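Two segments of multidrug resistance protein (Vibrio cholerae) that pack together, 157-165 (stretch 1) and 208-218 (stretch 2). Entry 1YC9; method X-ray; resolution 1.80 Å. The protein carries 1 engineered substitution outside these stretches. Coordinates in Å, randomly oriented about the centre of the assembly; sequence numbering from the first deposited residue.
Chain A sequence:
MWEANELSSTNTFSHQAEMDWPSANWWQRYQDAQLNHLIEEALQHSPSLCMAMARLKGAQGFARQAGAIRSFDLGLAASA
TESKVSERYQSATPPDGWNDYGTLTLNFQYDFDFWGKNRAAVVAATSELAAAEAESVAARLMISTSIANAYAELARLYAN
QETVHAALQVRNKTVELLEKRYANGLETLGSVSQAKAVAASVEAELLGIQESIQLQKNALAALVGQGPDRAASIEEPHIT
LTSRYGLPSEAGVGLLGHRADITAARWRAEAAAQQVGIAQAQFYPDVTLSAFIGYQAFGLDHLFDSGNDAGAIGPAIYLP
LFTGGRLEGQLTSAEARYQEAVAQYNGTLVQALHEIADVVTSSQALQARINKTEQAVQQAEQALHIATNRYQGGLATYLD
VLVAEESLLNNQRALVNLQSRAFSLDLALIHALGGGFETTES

Stretch 1 (157-165) LYANQETVH
Stretch 2, residues 208-218: GIQESIQLQKN

Both stretches are helical throughout and belong to longer helices that extend beyond each end. Phi/psi values cluster near -63/-42, and i to i+4 backbone hydrogen bonds run along each, as from Gln161 N to Leu157 O (2.8 Å) and from Ile213 N to Ile209 O (2.8 Å). The N-to-C directions are nearly antiparallel, with a signed crossing angle of -159° and axes 9.4 Å apart at closest approach. Two CA pairs fix the register: Leu157 CA to Ile213 CA at 6.0 Å and Gln161 CA to Ile209 CA at 6.2 Å. One helical turn up stretch 1 therefore matches one turn down stretch 2. The contact buries 517 Å², both sides summed.

Ile209 (chi1 m, chi2 t) points toward stretch 1 as a knob, its hole formed by Leu157, Asn160, Gln161 and Val164. Its CG2 lies 3.5 Å from Leu157 O, while its CD1 reaches Val164 CG2 at 3.7 Å; Val164 is t. Leu157 (m, t) points back toward stretch 2. Its CB meets Ile213 CG1 at 3.6 Å, its CD1 approaches Ser212 O at 3.7 Å and its CD2 lies 3.9 Å from Ser212 CB, contacts at van der Waals range.

Ile213 (m, t) leaves its backbone sideways, but its end turns in. Its CD1 sits 4.2 Å from the centroid of the Tyr158 ring, 10° off the normal, a CH-pi contact over the face. The CA-to-CB bond of Tyr158 points away, yet chi1 of -94° and chi2 of 98° bring the ring back. At the ring edge, the extended Lys217 (m, t, t, t) donates a hydrogen bond from NZ to Tyr158 OH at 2.9 Å, joining polar chemistry to the apolar contact.

Gln161 (t, t) lays its aliphatic part against the isoleucines, with CB 4.0 Å from Ile209 CG2.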

ATOM      1  N   LEU A 157      16.750 -14.291  18.391  1.00 21.55           N
ATOM      2  CA  LEU A 157      16.368 -13.812  19.719  1.00 22.08           C
ATOM      3  C   LEU A 157      16.804 -14.795  20.811  1.00 22.03           C
ATOM      4  O   LEU A 157      17.349 -14.378  21.866  1.00 21.67           O
ATOM      5  CB  LEU A 157      14.880 -13.522  19.781  1.00 21.43           C
ATOM      6  CG  LEU A 157      14.519 -12.260  19.019  1.00 22.20           C
ATOM      7  CD1 LEU A 157      12.989 -12.225  18.828  1.00 22.11           C
ATOM      8  CD2 LEU A 157      15.054 -11.000  19.696  1.00 22.44           C
ATOM      9  N   TYR A 158      16.576 -16.077  20.584  1.00 23.33           N
ATOM     10  CA  TYR A 158      16.974 -17.117  21.548  1.00 23.83           C
ATOM     11  C   TYR A 158      18.490 -17.142  21.697  1.00 23.94           C
ATOM     12  O   TYR A 158      18.981 -17.281  22.807  1.00 24.11           O
ATOM     13  CB  TYR A 158      16.471 -18.512  21.156  1.00 23.42           C
ATOM     14  CG  TYR A 158      15.181 -18.922  21.763  1.00 23.82           C
ATOM     15  CD1 TYR A 158      13.982 -18.784  21.050  1.00 23.42           C
ATOM     16  CD2 TYR A 158      15.122 -19.454  23.036  1.00 26.28           C
ATOM     17  CE1 TYR A 158      12.779 -19.182  21.579  1.00 26.88           C
ATOM     18  CE2 TYR A 158      13.874 -19.859  23.603  1.00 28.79           C
ATOM     19  CZ  TYR A 158      12.713 -19.719  22.850  1.00 28.50           C
ATOM     20  OH  TYR A 158      11.497 -20.087  23.314  1.00 31.90           O
ATOM     21  N   ALA A 159      19.237 -16.932  20.607  1.00 22.77           N
ATOM     22  CA  ALA A 159      20.692 -16.840  20.700  1.00 23.55           C
ATOM     23  C   ALA A 159      21.148 -15.644  21.537  1.00 24.61           C
ATOM     24  O   ALA A 159      22.063 -15.771  22.355  1.00 22.64           O
ATOM     25  CB  ALA A 159      21.350 -16.779  19.270  1.00 24.39           C
ATOM     26  N   ASN A 160      20.523 -14.479  21.311  1.00 23.27           N
ATOM     27  CA  ASN A 160      20.819 -13.308  22.106  1.00 24.25           C
ATOM     28  C   ASN A 160      20.418 -13.537  23.576  1.00 23.76           C
ATOM     29  O   ASN A 160      21.148 -13.124  24.462  1.00 23.87           O
ATOM     30  CB  ASN A 160      20.145 -12.070  21.522  1.00 22.80           C
ATOM     31  CG  ASN A 160      20.960 -11.443  20.421  1.00 25.04           C
ATOM     32  OD1 ASN A 160      21.720 -10.547  20.650  1.00 27.00           O
ATOM     33  ND2 ASN A 160      20.805 -11.944  19.196  1.00 23.18           N
ATOM     34  N   GLN A 161      19.326 -14.269  23.814  1.00 22.57           N
ATOM     35  CA  GLN A 161      18.957 -14.630  25.156  1.00 23.60           C
ATOM     36  C   GLN A 161      20.068 -15.461  25.825  1.00 24.43           C
ATOM     37  O   GLN A 161      20.466 -15.157  26.938  1.00 24.52           O
ATOM     38  CB  GLN A 161      17.648 -15.361  25.192  1.00 23.12           C
ATOM     39  CG  GLN A 161      17.266 -15.866  26.619  1.00 25.37           C
ATOM     40  CD  GLN A 161      16.013 -16.693  26.639  1.00 24.31           C
ATOM     41  OE1 GLN A 161      15.979 -17.796  26.100  1.00 33.55           O
ATOM     42  NE2 GLN A 161      15.002 -16.189  27.275  1.00 25.11           N
ATOM     43  N   GLU A 162      20.602 -16.467  25.137  1.00 25.07           N
ATOM     44  CA  GLU A 162      21.622 -17.311  25.751  1.00 25.80           C
ATOM     45  C   GLU A 162      22.860 -16.476  26.090  1.00 24.83           C
ATOM     46  O   GLU A 162      23.427 -16.555  27.208  1.00 23.85           O
ATOM     47  CB  GLU A 162      21.989 -18.445  24.810  1.00 27.17           C
ATOM     48  CG  GLU A 162      22.687 -19.590  25.499  1.00 33.01           C
ATOM     49  CD  GLU A 162      22.762 -20.808  24.605  1.00 40.98           C
ATOM     50  OE1 GLU A 162      23.662 -20.800  23.762  1.00 46.73           O
ATOM     51  OE2 GLU A 162      21.927 -21.746  24.740  1.00 45.70           O
ATOM     52  N   THR A 163      23.276 -15.668  25.139  1.00 23.69           N
ATOM     53  CA  THR A 163      24.447 -14.798  25.281  1.00 24.46           C
ATOM     54  C   THR A 163      24.334 -13.780  26.425  1.00 24.81           C
ATOM     55  O   THR A 163      25.278 -13.605  27.258  1.00 23.80           O
ATOM     56  CB  THR A 163      24.646 -14.061  23.974  1.00 24.52           C
ATOM     57  OG1 THR A 163      24.915 -15.020  22.938  1.00 25.54           O
ATOM     58  CG2 THR A 163      25.864 -13.140  23.997  1.00 25.54           C
ATOM     59  N   VAL A 164      23.172 -13.159  26.505  1.00 23.58           N
ATOM     60  CA  VAL A 164      22.952 -12.119  27.512  1.00 24.14           C
ATOM     61  C   VAL A 164      22.743 -12.763  28.912  1.00 24.68           C
ATOM     62  O   VAL A 164      23.244 -12.246  29.917  1.00 25.04           O
ATOM     63  CB  VAL A 164      21.824 -11.144  27.077  1.00 22.82           C
ATOM     64  CG1 VAL A 164      21.424 -10.181  28.210  1.00 23.26           C
ATOM     65  CG2 VAL A 164      22.243 -10.335  25.859  1.00 24.47           C
ATOM     66  N   HIS A 165      22.038 -13.874  28.974  1.00 25.39           N
ATOM     67  CA  HIS A 165      21.844 -14.598  30.229  1.00 26.66           C
ATOM     68  C   HIS A 165      23.206 -15.061  30.788  1.00 27.64           C
ATOM     69  O   HIS A 165      23.473 -14.889  31.987  1.00 26.05           O
ATOM     70  CB  HIS A 165      20.887 -15.768  30.029  1.00 27.55           C
ATOM     71  CG  HIS A 165      20.710 -16.621  31.236  1.00 31.79           C
ATOM     72  ND1 HIS A 165      21.649 -17.548  31.628  1.00 36.64           N
ATOM     73  CD2 HIS A 165      19.682 -16.733  32.111  1.00 34.24           C
ATOM     74  CE1 HIS A 165      21.233 -18.156  32.727  1.00 37.25           C
ATOM     75  NE2 HIS A 165      20.034 -17.695  33.028  1.00 36.47           N
ATOM     76  N   GLY A 208      14.040  -7.509  28.081  1.00 22.15           N
ATOM     77  CA  GLY A 208      13.613  -6.984  26.793  1.00 22.36           C
ATOM     78  C   GLY A 208      13.687  -8.075  25.729  1.00 22.00           C
ATOM     79  O   GLY A 208      12.760  -8.208  24.951  1.00 21.80           O
ATOM     80  N   ILE A 209      14.776  -8.840  25.699  1.00 21.34           N
ATOM     81  CA  ILE A 209      14.896  -9.950  24.786  1.00 21.27           C
ATOM     82  C   ILE A 209      13.806 -10.995  24.992  1.00 21.89           C
ATOM     83  O   ILE A 209      13.220 -11.534  24.022  1.00 21.34           O
ATOM     84  CB  ILE A 209      16.253 -10.590  24.874  1.00 20.75           C
ATOM     85  CG1 ILE A 209      17.335  -9.641  24.377  1.00 20.56           C
ATOM     86  CG2 ILE A 209      16.291 -11.829  24.041  1.00 22.48           C
ATOM     87  CD1 ILE A 209      18.680 -10.041  24.891  1.00 22.21           C
ATOM     88  N   GLN A 210      13.529 -11.290  26.255  1.00 21.34           N
ATOM     89  CA  GLN A 210      12.510 -12.259  26.580  1.00 21.78           C
ATOM     90  C   GLN A 210      11.112 -11.803  26.141  1.00 20.79           C
ATOM     91  O   GLN A 210      10.346 -12.605  25.663  1.00 20.70           O
ATOM     92  CB  GLN A 210      12.583 -12.622  28.073  1.00 23.18           C
ATOM     93  CG  GLN A 210      13.850 -13.449  28.343  1.00 24.63           C
ATOM     94  CD  GLN A 210      14.051 -13.797  29.817  1.00 26.27           C
ATOM     95  OE1 GLN A 210      13.539 -13.110  30.683  1.00 26.68           O
ATOM     96  NE2 GLN A 210      14.781 -14.868  30.078  1.00 26.46           N
ATOM     97  N   GLU A 211      10.814 -10.538  26.307  1.00 21.55           N
ATOM     98  CA  GLU A 211       9.614  -9.950  25.758  1.00 21.86           C
ATOM     99  C   GLU A 211       9.570 -10.147  24.247  1.00 21.38           C
ATOM    100  O   GLU A 211       8.567 -10.638  23.751  1.00 21.77           O
ATOM    101  CB  GLU A 211       9.502  -8.482  26.095  1.00 21.14           C
ATOM    102  CG  GLU A 211       8.214  -7.841  25.611  1.00 19.74           C
ATOM    103  CD  GLU A 211       8.090  -6.348  25.954  1.00 21.43           C
ATOM    104  OE1 GLU A 211       8.793  -5.817  26.874  1.00 21.24           O
ATOM    105  OE2 GLU A 211       7.270  -5.686  25.296  1.00 21.36           O
ATOM    106  N   SER A 212      10.622  -9.738  23.547  1.00 21.33           N
ATOM    107  CA  SER A 212      10.717  -9.929  22.088  1.00 21.62           C
ATOM    108  C   SER A 212      10.482 -11.373  21.665  1.00 20.06           C
ATOM    109  O   SER A 212       9.797 -11.639  20.669  1.00 20.32           O
ATOM    110  CB  SER A 212      12.062  -9.454  21.567  1.00 22.01           C
ATOM    111  OG  SER A 212      12.269  -8.092  21.847  1.00 22.66           O
ATOM    112  N   ILE A 213      11.033 -12.317  22.409  1.00 21.08           N
ATOM    113  CA  ILE A 213      10.819 -13.737  22.109  1.00 20.55           C
ATOM    114  C   ILE A 213       9.342 -14.050  22.139  1.00 21.22           C
ATOM    115  O   ILE A 213       8.813 -14.714  21.225  1.00 21.25           O
ATOM    116  CB  ILE A 213      11.624 -14.659  23.066  1.00 19.56           C
ATOM    117  CG1 ILE A 213      13.094 -14.632  22.699  1.00 21.62           C
ATOM    118  CG2 ILE A 213      11.062 -16.106  23.047  1.00 19.41           C
ATOM    119  CD1 ILE A 213      14.090 -15.334  23.681  1.00 23.23           C
ATOM    120  N   GLN A 214       8.657 -13.596  23.187  1.00 20.26           N
ATOM    121  CA  GLN A 214       7.246 -13.877  23.292  1.00 21.05           C
ATOM    122  C   GLN A 214       6.426 -13.172  22.208  1.00 19.55           C
ATOM    123  O   GLN A 214       5.524 -13.778  21.652  1.00 20.34           O
ATOM    124  CB  GLN A 214       6.682 -13.550  24.672  1.00 20.28           C
ATOM    125  CG  GLN A 214       5.200 -13.860  24.804  1.00 24.34           C
ATOM    126  CD  GLN A 214       4.865 -15.355  24.681  1.00 28.98           C
ATOM    127  OE1 GLN A 214       3.987 -15.745  23.873  1.00 30.37           O
ATOM    128  NE2 GLN A 214       5.592 -16.197  25.427  1.00 30.15           N
ATOM    129  N   LEU A 215       6.771 -11.922  21.896  1.00 20.14           N
ATOM    130  CA  LEU A 215       6.160 -11.226  20.796  1.00 19.88           C
ATOM    131  C   LEU A 215       6.371 -11.945  19.479  1.00 19.18           C
ATOM    132  O   LEU A 215       5.461 -12.029  18.661  1.00 20.46           O
ATOM    133  CB  LEU A 215       6.726  -9.806  20.670  1.00 19.45           C
ATOM    134  CG  LEU A 215       6.373  -8.864  21.819  1.00 20.24           C
ATOM    135  CD1 LEU A 215       7.070  -7.546  21.615  1.00 20.40           C
ATOM    136  CD2 LEU A 215       4.824  -8.689  21.993  1.00 21.14           C
ATOM    137  N   GLN A 216       7.554 -12.478  19.290  1.00 19.22           N
ATOM    138  CA  GLN A 216       7.849 -13.203  18.068  1.00 20.07           C
ATOM    139  C   GLN A 216       7.069 -14.524  17.976  1.00 20.50           C
ATOM    140  O   GLN A 216       6.590 -14.904  16.911  1.00 19.97           O
ATOM    141  CB  GLN A 216       9.317 -13.476  17.963  1.00 19.77           C
ATOM    142  CG  GLN A 216       9.698 -13.869  16.537  1.00 19.51           C
ATOM    143  CD  GLN A 216       9.614 -12.704  15.528  1.00 24.11           C
ATOM    144  OE1 GLN A 216       9.691 -12.951  14.364  1.00 28.69           O
ATOM    145  NE2 GLN A 216       9.452 -11.463  15.988  1.00 27.05           N
ATOM    146  N   LYS A 217       6.864 -15.188  19.097  1.00 21.57           N
ATOM    147  CA  LYS A 217       5.975 -16.358  19.129  1.00 21.94           C
ATOM    148  C   LYS A 217       4.516 -16.012  18.802  1.00 22.48           C
ATOM    149  O   LYS A 217       3.838 -16.763  18.095  1.00 22.74           O
ATOM    150  CB  LYS A 217       5.998 -17.054  20.479  1.00 22.80           C
ATOM    151  CG  LYS A 217       7.311 -17.732  20.782  1.00 23.95           C
ATOM    152  CD  LYS A 217       7.334 -18.191  22.247  1.00 25.06           C
ATOM    153  CE  LYS A 217       8.612 -18.987  22.492  1.00 27.57           C
ATOM    154  NZ  LYS A 217       8.674 -19.591  23.822  1.00 31.52           N
ATOM    155  N   ASN A 218       4.048 -14.888  19.333  1.00 21.54           N
ATOM    156  CA  ASN A 218       2.744 -14.391  19.006  1.00 21.19           C
ATOM    157  C   ASN A 218       2.652 -14.192  17.475  1.00 19.83           C
ATOM    158  O   ASN A 218       1.637 -14.557  16.878  1.00 19.69           O
ATOM    159  CB  ASN A 218       2.421 -13.087  19.720  1.00 21.39           C
ATOM    160  CG  ASN A 218       2.313 -13.232  21.249  1.00 23.60           C
ATOM    161  OD1 ASN A 218       2.321 -14.341  21.788  1.00 20.74           O
ATOM    162  ND2 ASN A 218       2.252 -12.122  21.921  1.00 22.09           N
TER